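Local coordinates for protein tRNA threonylcarbamoyladenosine dehydratase (Escherichia coli, PDB 4D79) that catalyses the ATP-dependent dehydration of threonylcarbamoyladenosine at position 37 of tRNAs to its cyclic form, and can accept sulfur from the cysteine desulfurase CsdA in vitro, at residues I5-F13 with R94-V102; G153-I164 with F238-F248. All blocks are in the same frame, centred on the assembly; numbering follows the deposited sequence.

Contact 1 (I5-F13 with R94-V102); sequences ISDAWRQRF and RQINPECRV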
loop_
_atom_site.group_PDB
_atom_site.type_symbol
_atom_site.label_atom_id
_atom_site.label_comp_id
_atom_site.label_asym_id
_atom_site.label_seq_id
_atom_site.Cartn_x
_atom_site.Cartn_y
_atom_site.Cartn_z
ATOM N N ILE B 5 -2.347 27.108 4.590
ATOM C CA ILE B 5 -3.015 25.906 5.098
ATOM C C ILE B 5 -4.309 26.318 5.795
ATOM O O ILE B 5 -4.299 27.163 6.692
ATOM C CB ILE B 5 -2.075 25.123 6.034
ATOM C CG1 ILE B 5 -0.992 24.473 5.193
ATOM C CG2 ILE B 5 -2.822 24.040 6.877
ATOM C CD1 ILE B 5 0.144 23.855 5.951
ATOM N N SER B 6 -5.438 25.816 5.292
ATOM C CA SER B 6 -6.758 26.111 5.836
ATOM C C SER B 6 -7.083 25.264 7.080
ATOM O O SER B 6 -6.424 24.266 7.411
ATOM C CB SER B 6 -7.839 25.880 4.787
ATOM O OG SER B 6 -7.974 24.482 4.522
ATOM N N ASP B 7 -8.164 25.653 7.753
ATOM C CA ASP B 7 -8.637 24.836 8.861
ATOM C C ASP B 7 -9.068 23.469 8.366
ATOM O O ASP B 7 -8.797 22.467 9.021
ATOM C CB ASP B 7 -9.806 25.518 9.578
ATOM C CG ASP B 7 -9.365 26.673 10.491
ATOM O OD1 ASP B 7 -8.174 26.781 10.861
ATOM O OD2 ASP B 7 -10.249 27.460 10.876
ATOM N N ALA B 8 -9.690 23.406 7.187
ATOM C CA ALA B 8 -10.060 22.114 6.604
ATOM C C ALA B 8 -8.842 21.240 6.317
ATOM O O ALA B 8 -8.873 20.030 6.555
ATOM C CB ALA B 8 -10.875 22.326 5.337
ATOM N N TRP B 9 -7.779 21.832 5.768
ATOM C CA TRP B 9 -6.527 21.126 5.554
ATOM C C TRP B 9 -5.986 20.557 6.855
ATOM O O TRP B 9 -5.489 19.417 6.889
ATOM C CB TRP B 9 -5.540 22.097 4.933
ATOM C CG TRP B 9 -4.289 21.520 4.331
ATOM C CD1 TRP B 9 -3.290 20.890 4.974
ATOM C CD2 TRP B 9 -3.922 21.585 2.965
ATOM N NE1 TRP B 9 -2.306 20.545 4.088
ATOM C CE2 TRP B 9 -2.675 20.964 2.840
ATOM C CE3 TRP B 9 -4.524 22.127 1.825
ATOM C CZ2 TRP B 9 -2.022 20.845 1.616
ATOM C CZ3 TRP B 9 -3.876 22.028 0.623
ATOM C CH2 TRP B 9 -2.633 21.399 0.524
ATOM N N ARG B 10 -6.019 21.343 7.933
ATOM C CA ARG B 10 -5.556 20.793 9.203
ATOM C C ARG B 10 -6.458 19.664 9.710
ATOM O O ARG B 10 -5.982 18.787 10.430
ATOM C CB ARG B 10 -5.413 21.876 10.263
ATOM C CG ARG B 10 -4.070 22.593 10.249
ATOM C CD ARG B 10 -3.935 23.511 11.479
ATOM N NE ARG B 10 -4.894 24.569 11.339
ATOM C CZ ARG B 10 -4.679 25.685 10.658
ATOM N NH1 ARG B 10 -3.513 25.937 10.077
ATOM N NH2 ARG B 10 -5.645 26.556 10.572
ATOM N N GLN B 11 -7.750 19.667 9.386
ATOM C CA GLN B 11 -8.581 18.528 9.787
ATOM C C GLN B 11 -8.181 17.284 9.003
ATOM O O GLN B 11 -8.131 16.176 9.550
ATOM C CB GLN B 11 -10.059 18.830 9.554
ATOM C CG GLN B 11 -10.646 19.844 10.560
ATOM C CD GLN B 11 -10.372 19.459 11.987
ATOM O OE1 GLN B 11 -9.543 20.074 12.666
ATOM N NE2 GLN B 11 -11.041 18.417 12.446
ATOM N N ARG B 12 -7.948 17.444 7.702
ATOM C CA ARG B 12 -7.571 16.304 6.863
ATOM C C ARG B 12 -6.201 15.766 7.250
ATOM O O ARG B 12 -5.991 14.550 7.263
ATOM C CB ARG B 12 -7.597 16.707 5.398
ATOM C CG ARG B 12 -8.969 17.012 4.868
ATOM C CD ARG B 12 -8.959 17.292 3.369
ATOM N NE ARG B 12 -10.343 17.351 2.926
ATOM C CZ ARG B 12 -11.054 18.454 2.762
ATOM N NH1 ARG B 12 -10.503 19.664 2.861
ATOM N NH2 ARG B 12 -12.310 18.340 2.382
ATOM N N PHE B 13 -5.253 16.660 7.593
ATOM C CA PHE B 13 -3.845 16.269 7.691
ATOM C C PHE B 13 -3.241 16.535 9.064
ATOM O O PHE B 13 -2.024 16.489 9.222
ATOM C CB PHE B 13 -3.052 16.931 6.562
ATOM C CG PHE B 13 -3.573 16.555 5.214
ATOM C CD1 PHE B 13 -3.507 15.228 4.774
ATOM C CD2 PHE B 13 -4.154 17.489 4.393
ATOM C CE1 PHE B 13 -4.015 14.873 3.530
ATOM C CE2 PHE B 13 -4.655 17.135 3.159
ATOM C CZ PHE B 13 -4.610 15.820 2.740
ATOM N N ARG B 94 -8.849 15.073 -6.022
ATOM C CA ARG B 94 -9.692 16.224 -5.682
ATOM C C ARG B 94 -10.738 15.869 -4.629
ATOM O O ARG B 94 -11.209 16.755 -3.902
ATOM C CB ARG B 94 -10.373 16.768 -6.945
ATOM C CG ARG B 94 -9.364 17.336 -7.966
ATOM C CD ARG B 94 -9.995 17.969 -9.191
ATOM N NE ARG B 94 -8.970 18.244 -10.208
ATOM C CZ ARG B 94 -8.894 17.667 -11.405
ATOM N NH1 ARG B 94 -9.803 16.777 -11.781
ATOM N NH2 ARG B 94 -7.907 17.998 -12.240
ATOM N N GLN B 95 -11.133 14.590 -4.547
ATOM C CA GLN B 95 -12.012 14.116 -3.479
ATOM C C GLN B 95 -11.259 13.912 -2.176
ATOM O O GLN B 95 -11.837 14.087 -1.095
ATOM C CB GLN B 95 -12.694 12.807 -3.904
ATOM C CG GLN B 95 -13.842 13.065 -4.833
ATOM C CD GLN B 95 -15.095 13.430 -4.044
ATOM O OE1 GLN B 95 -15.455 12.764 -3.056
ATOM N NE2 GLN B 95 -15.733 14.504 -4.440
ATOM N N ILE B 96 -9.981 13.562 -2.265
ATOM C CA ILE B 96 -9.160 13.406 -1.078
ATOM C C ILE B 96 -8.875 14.760 -0.462
ATOM O O ILE B 96 -9.065 14.966 0.742
ATOM C CB ILE B 96 -7.862 12.661 -1.408
ATOM C CG1 ILE B 96 -8.188 11.173 -1.728
ATOM C CG2 ILE B 96 -6.877 12.746 -0.230
ATOM C CD1 ILE B 96 -7.000 10.374 -2.228
ATOM N N ASN B 97 -8.395 15.691 -1.280
ATOM C CA ASN B 97 -8.045 17.035 -0.839
ATOM C C ASN B 97 -8.498 18.020 -1.906
ATOM O O ASN B 97 -7.820 18.188 -2.936
ATOM C CB ASN B 97 -6.555 17.167 -0.568
ATOM C CG ASN B 97 -6.218 18.557 -0.096
ATOM O OD1 ASN B 97 -7.115 19.380 0.066
ATOM N ND2 ASN B 97 -4.966 18.826 0.113
ATOM N N PRO B 98 -9.680 18.626 -1.734
ATOM C CA PRO B 98 -10.194 19.590 -2.722
ATOM C C PRO B 98 -9.316 20.829 -2.903
ATOM O O PRO B 98 -9.529 21.584 -3.855
ATOM C CB PRO B 98 -11.570 19.968 -2.153
ATOM C CG PRO B 98 -11.933 18.869 -1.247
ATOM C CD PRO B 98 -10.652 18.347 -0.668
ATOM N N GLU B 99 -8.358 21.060 -2.023
ATOM C CA GLU B 99 -7.450 22.187 -2.118
ATOM C C GLU B 99 -6.110 21.818 -2.752
ATOM O O GLU B 99 -5.257 22.700 -2.944
ATOM C CB GLU B 99 -7.226 22.786 -0.721
ATOM C CG GLU B 99 -8.509 23.399 -0.172
ATOM C CD GLU B 99 -8.323 24.071 1.172
ATOM O OE1 GLU B 99 -8.135 23.344 2.157
ATOM O OE2 GLU B 99 -8.378 25.316 1.248
ATOM N N CYS B 100 -5.927 20.559 -3.122
ATOM C CA CYS B 100 -4.715 20.152 -3.832
ATOM C C CYS B 100 -4.780 20.644 -5.280
ATOM O O CYS B 100 -5.811 20.535 -5.943
ATOM C CB CYS B 100 -4.561 18.636 -3.794
ATOM S SG CYS B 100 -3.064 18.006 -4.655
ATOM N N ARG B 101 -3.685 21.200 -5.778
ATOM C CA ARG B 101 -3.627 21.645 -7.177
ATOM C C ARG B 101 -3.126 20.490 -8.039
ATOM O O ARG B 101 -1.949 20.133 -7.990
ATOM C CB ARG B 101 -2.748 22.887 -7.323
ATOM C CG ARG B 101 -2.505 23.341 -8.749
ATOM C CD ARG B 101 -1.891 24.763 -8.785
ATOM N NE ARG B 101 -0.554 24.803 -8.191
ATOM C CZ ARG B 101 0.566 24.442 -8.814
ATOM N NH1 ARG B 101 0.532 23.996 -10.062
ATOM N NH2 ARG B 101 1.728 24.520 -8.180
ATOM N N VAL B 102 -4.016 19.902 -8.822
ATOM C CA VAL B 102 -3.717 18.707 -9.593
ATOM C C VAL B 102 -3.613 19.058 -11.069
ATOM O O VAL B 102 -4.531 19.647 -11.638
ATOM C CB VAL B 102 -4.783 17.625 -9.400
ATOM C CG1 VAL B 102 -4.331 16.367 -10.100
ATOM C CG2 VAL B 102 -5.012 17.376 -7.935
HETATM O O HOH W 1 -8.052 20.687 2.466
HETATM O O HOH W 2 -11.116 14.349 2.585
#
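The N-cap of helix 7-20 shows how one serine can serve a helix end and a neighbouring loop together: S6 OG accepts from W9 N at 2.9 Å and donates to E99 OE1 at 2.6 Å, on the syn lone pair of that carboxylate oxygen. The torsion that sets OG between the backbone N and the carbonyl carbon (chi1 70°) lets it fold back over the helix start while still facing E99. On the other side of the contact, N97 is the first residue past helix 85-96, and its OD1 accepts from E99 N in an Asx turn, inside the type I turn N97-C100 that leads into strand 101-105, an outermost strand of this chain's Rossmann-type sheet. With CG of N97 opposite the backbone N (chi1 -179°), ND2 comes to lie over a face of the W9 ring, 3.4 Å from W9 CZ3, with amide and ring planes nearly perpendicular (82°). The same nitrogen lies at the edge of the F13 ring, 3.5 Å from F13 CE2, while E99 CB rests against the W9 rim near the ring plane. R12 is extended from CG to NE, and P98 CD lies over one face of its guanidinium, 3.5 Å from R12 CZ. One water bridges the two charged side chains, accepting from R12 NH1 and donating to both E99 OE1 and N97 OD1. A second water links R12 NE to I96 O. Beyond the two segments, helix 22-29 packs against W9 and F13, and V67 of the second subunit lies on R12.

Contact 2 (G153-I164 with F238-F248); sequences GGAGGQIDPTQI and FGAATMVTATF. With NA (sodium ion), chain J; K (potassium ion), chain I.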
loop_
_atom_site.group_PDB
_atom_site.type_symbol
_atom_site.label_atom_id
_atom_site.label_comp_id
_atom_site.label_asym_id
_atom_site.label_seq_id
_atom_site.Cartn_x
_atom_site.Cartn_y
_atom_site.Cartn_z
ATOM N N GLY B 153 11.977 -0.059 -9.809
ATOM C CA GLY B 153 12.218 -1.180 -10.687
ATOM C C GLY B 153 10.917 -1.911 -10.969
ATOM O O GLY B 153 9.816 -1.409 -10.734
ATOM N N GLY B 154 11.049 -3.145 -11.442
ATOM C CA GLY B 154 9.879 -3.932 -11.765
ATOM C C GLY B 154 9.251 -4.460 -10.490
ATOM O O GLY B 154 9.930 -5.046 -9.643
ATOM N N ALA B 155 7.952 -4.224 -10.338
ATOM C CA ALA B 155 7.218 -4.694 -9.175
ATOM C C ALA B 155 6.444 -5.967 -9.488
ATOM O O ALA B 155 5.894 -6.596 -8.571
ATOM C CB ALA B 155 6.254 -3.603 -8.682
ATOM N N GLY B 156 6.397 -6.350 -10.749
ATOM C CA GLY B 156 5.751 -7.595 -11.112
ATOM C C GLY B 156 6.591 -8.797 -10.722
ATOM O O GLY B 156 7.784 -8.699 -10.443
ATOM N N GLY B 157 5.940 -9.960 -10.684
ATOM C CA GLY B 157 6.631 -11.190 -10.351
ATOM C C GLY B 157 7.149 -11.256 -8.941
ATOM O O GLY B 157 8.134 -11.945 -8.684
ATOM N N GLN B 158 6.519 -10.533 -8.009
ATOM C CA GLN B 158 6.974 -10.487 -6.633
ATOM C C GLN B 158 5.764 -10.577 -5.712
ATOM O O GLN B 158 4.706 -10.009 -6.015
ATOM C CB GLN B 158 7.803 -9.213 -6.398
ATOM C CG GLN B 158 9.161 -9.413 -7.085
ATOM C CD GLN B 158 9.909 -8.218 -7.235
ATOM O OE1 GLN B 158 11.019 -8.136 -6.735
ATOM N NE2 GLN B 158 9.344 -7.233 -7.928
ATOM N N ILE B 159 5.912 -11.309 -4.609
ATOM C CA ILE B 159 4.806 -11.522 -3.671
ATOM C C ILE B 159 5.073 -10.999 -2.271
ATOM O O ILE B 159 4.123 -10.934 -1.475
ATOM C CB ILE B 159 4.420 -13.014 -3.579
ATOM C CG1 ILE B 159 5.499 -13.837 -2.870
ATOM C CG2 ILE B 159 4.145 -13.569 -4.961
ATOM C CD1 ILE B 159 5.037 -15.277 -2.501
ATOM N N ASP B 160 6.306 -10.634 -1.924
ATOM C CA ASP B 160 6.654 -10.302 -0.543
ATOM C C ASP B 160 6.935 -8.805 -0.331
ATOM O O ASP B 160 8.053 -8.341 -0.605
ATOM C CB ASP B 160 7.866 -11.134 -0.128
ATOM C CG ASP B 160 8.237 -10.953 1.327
ATOM O OD1 ASP B 160 7.593 -10.160 2.060
ATOM O OD2 ASP B 160 9.206 -11.621 1.728
ATOM N N PRO B 161 5.987 -8.028 0.224
ATOM C CA PRO B 161 6.234 -6.584 0.424
ATOM C C PRO B 161 7.332 -6.272 1.423
ATOM O O PRO B 161 7.865 -5.156 1.384
ATOM C CB PRO B 161 4.873 -6.037 0.910
ATOM C CG PRO B 161 3.880 -7.141 0.639
ATOM C CD PRO B 161 4.628 -8.425 0.642
ATOM N N THR B 162 7.726 -7.210 2.295
ATOM C CA THR B 162 8.728 -6.860 3.297
ATOM C C THR B 162 10.148 -6.860 2.759
ATOM O O THR B 162 11.063 -6.508 3.504
ATOM C CB THR B 162 8.680 -7.828 4.494
ATOM O OG1 THR B 162 9.115 -9.137 4.069
ATOM C CG2 THR B 162 7.309 -7.919 5.049
ATOM N N GLN B 163 10.369 -7.239 1.509
ATOM C CA GLN B 163 11.713 -7.217 0.929
ATOM C C GLN B 163 11.974 -5.991 0.053
ATOM O O GLN B 163 13.075 -5.859 -0.492
ATOM C CB GLN B 163 11.956 -8.501 0.138
ATOM C CG GLN B 163 12.117 -9.734 1.013
ATOM C CD GLN B 163 12.580 -10.948 0.259
ATOM O OE1 GLN B 163 13.681 -10.983 -0.311
ATOM N NE2 GLN B 163 11.728 -11.966 0.235
ATOM N N ILE B 164 11.030 -5.052 -0.014
ATOM C CA ILE B 164 11.193 -3.828 -0.800
ATOM C C ILE B 164 12.112 -2.870 -0.056
ATOM O O ILE B 164 11.999 -2.692 1.152
ATOM C CB ILE B 164 9.811 -3.203 -1.075
ATOM C CG1 ILE B 164 8.931 -4.206 -1.808
ATOM C CG2 ILE B 164 9.914 -1.853 -1.782
ATOM C CD1 ILE B 164 7.457 -3.837 -1.892
ATOM N N PHE B 238 4.803 -11.207 -16.577
ATOM C CA PHE B 238 4.783 -11.464 -15.147
ATOM C C PHE B 238 3.446 -11.048 -14.564
ATOM O O PHE B 238 2.797 -10.123 -15.051
ATOM C CB PHE B 238 5.926 -10.716 -14.462
ATOM C CG PHE B 238 7.286 -11.266 -14.797
ATOM C CD1 PHE B 238 7.818 -12.314 -14.085
ATOM C CD2 PHE B 238 8.026 -10.731 -15.845
ATOM C CE1 PHE B 238 9.067 -12.831 -14.396
ATOM C CE2 PHE B 238 9.264 -11.249 -16.160
ATOM C CZ PHE B 238 9.785 -12.298 -15.435
ATOM N N GLY B 239 3.025 -11.756 -13.508
ATOM C CA GLY B 239 1.878 -11.358 -12.734
ATOM C C GLY B 239 2.240 -10.264 -11.746
ATOM O O GLY B 239 3.393 -9.877 -11.598
ATOM N N ALA B 240 1.246 -9.811 -11.000
ATOM C CA ALA B 240 1.507 -8.756 -10.032
ATOM C C ALA B 240 0.442 -8.788 -8.956
ATOM O O ALA B 240 -0.646 -9.309 -9.172
ATOM C CB ALA B 240 1.533 -7.389 -10.711
ATOM N N ALA B 241 0.760 -8.199 -7.801
ATOM C CA ALA B 241 -0.213 -8.081 -6.716
ATOM C C ALA B 241 -0.186 -6.676 -6.120
ATOM O O ALA B 241 0.885 -6.091 -5.950
ATOM C CB ALA B 241 0.049 -9.116 -5.628
ATOM N N THR B 242 -1.376 -6.174 -5.763
ATOM C CA THR B 242 -1.511 -4.879 -5.093
ATOM C C THR B 242 -0.548 -4.750 -3.924
ATOM O O THR B 242 0.090 -3.703 -3.742
ATOM C CB THR B 242 -2.953 -4.689 -4.600
ATOM O OG1 THR B 242 -3.788 -4.455 -5.741
ATOM C CG2 THR B 242 -3.044 -3.478 -3.637
ATOM N N MET B 243 -0.455 -5.802 -3.096
ATOM C CA MET B 243 0.306 -5.697 -1.858
ATOM C C MET B 243 1.754 -5.325 -2.122
ATOM O O MET B 243 2.381 -4.677 -1.278
ATOM C CB MET B 243 0.243 -7.022 -1.075
ATOM C CG MET B 243 -1.149 -7.393 -0.594
ATOM S SD MET B 243 -2.186 -8.149 -1.861
ATOM C CE MET B 243 -1.357 -9.739 -2.024
ATOM N N VAL B 244 2.301 -5.744 -3.267
ATOM C CA VAL B 244 3.673 -5.422 -3.644
ATOM C C VAL B 244 3.733 -4.141 -4.465
ATOM O O VAL B 244 4.518 -3.244 -4.150
ATOM C CB VAL B 244 4.322 -6.622 -4.381
ATOM C CG1 VAL B 244 5.678 -6.262 -4.973
ATOM C CG2 VAL B 244 4.487 -7.797 -3.419
ATOM N N THR B 245 2.921 -4.008 -5.529
ATOM C CA THR B 245 3.093 -2.861 -6.413
ATOM C C THR B 245 2.758 -1.571 -5.680
ATOM O O THR B 245 3.483 -0.583 -5.815
ATOM C CB THR B 245 2.276 -3.015 -7.714
ATOM O OG1 THR B 245 0.881 -2.958 -7.435
ATOM C CG2 THR B 245 2.590 -4.350 -8.437
ATOM N N ALA B 246 1.729 -1.595 -4.815
ATOM C CA ALA B 246 1.408 -0.411 -4.022
ATOM C C ALA B 246 2.525 -0.103 -3.041
ATOM O O ALA B 246 2.829 1.074 -2.784
ATOM C CB ALA B 246 0.100 -0.595 -3.255
ATOM N N THR B 247 3.122 -1.139 -2.448
ATOM C CA THR B 247 4.185 -0.861 -1.501
ATOM C C THR B 247 5.410 -0.265 -2.194
ATOM O O THR B 247 6.107 0.536 -1.569
ATOM C CB THR B 247 4.522 -2.120 -0.703
ATOM O OG1 THR B 247 3.360 -2.517 0.019
ATOM C CG2 THR B 247 5.602 -1.849 0.332
ATOM N N PHE B 248 5.704 -0.660 -3.448
ATOM C CA PHE B 248 6.725 0.046 -4.225
ATOM C C PHE B 248 6.424 1.554 -4.257
ATOM O O PHE B 248 7.281 2.379 -3.964
ATOM C CB PHE B 248 6.792 -0.515 -5.637
ATOM C CG PHE B 248 7.801 -1.612 -5.844
ATOM C CD1 PHE B 248 7.608 -2.894 -5.312
ATOM C CD2 PHE B 248 8.909 -1.411 -6.666
ATOM C CE1 PHE B 248 8.525 -3.934 -5.540
ATOM C CE2 PHE B 248 9.822 -2.461 -6.912
ATOM C CZ PHE B 248 9.623 -3.727 -6.331
HETATM NA NA NA J . 11.134 -4.536 4.716
HETATM K K K I . 13.395 -8.509 -6.988
HETATM O O HOH W 3 12.766 -5.689 -7.780
HETATM O O HOH W 4 3.582 -7.975 -7.707
HETATM O O HOH W 5 10.006 -3.447 2.758
HETATM O O HOH W 6 13.020 -4.002 3.390
HETATM O O HOH W 7 8.676 -4.079 5.256
HETATM O O HOH W 8 11.053 -5.775 6.892
#
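Apolar packing dominates where the loop 153-164 folds over the start of helix 242-266, and F248 lies at its centre. A155 CB sits almost squarely over one ring face, a CH-pi contact 3.7 Å from the centroid and 10° off the normal, while I164 CG2 lies over the opposite face. The close approaches of I164 to the ring are made by CG1, against F248 CE1, and by CD1, 3.6 Å from F248 CD1. I164 CD1 also touches T247 CG2, at 3.5 Å. Were F248 an alanine, A155 CB and the I164 side chain would probably lose the ring between them, and a gap would open under the loop. V244 turns both methyls to the loop backbone: CG1, anti to the backbone N (chi1 172°), meets A155 O, and V244 CG2 touches Q158 O at 3.4 Å. The P161 ring rests with CG near M243 O, the same carbonyl that accepts from T247 OG1.

In the ThiF-family fold this loop leads from strand 149-152 to the edge strand 164-168, with strand 202-206 lying between them in the sheet, and G156 and G157 allow close backbone approach. G157 N donates to G239 O at 2.7 Å, 166° at the hydrogen; G157 has positive phi, and a side chain there would run into the F238 ring. One water donates to A155 O and Q158 O and accepts from A241 N, tying the loop to the N-cap residue.

Q158 NE2 donates to G154 O at 2.8 Å, which holds the amide so that Q158 OE1 binds potassium at 2.4 Å, with the backbone carbonyl oxygens of Q174, S206 and E208. T162 O binds sodium at 2.3 Å with four waters, and T162 O of the second subunit also binds this ion.

In the fold
Contacts 1 and 2 sit in separate regions of the same chain, their centres about 30 Å apart and their nearest atoms about 13 Å apart, and contact 1 closes along the chain before contact 2 opens. The centre of contact 1 lies peripherally, about 21 Å from the chain centre, beside strand 101-105, whereas contact 2 is buried, its centre about 14 Å from that of the chain. The bound ATP lies near contact 2: the T245 side chain is about 6 Å from it, and T245 OG1 is hydrogen-bonded to G40 O. Both contacts touch the second subunit, through Q95 and R12 in 94-102 and 5-13, and through the shared sodium in contact 2.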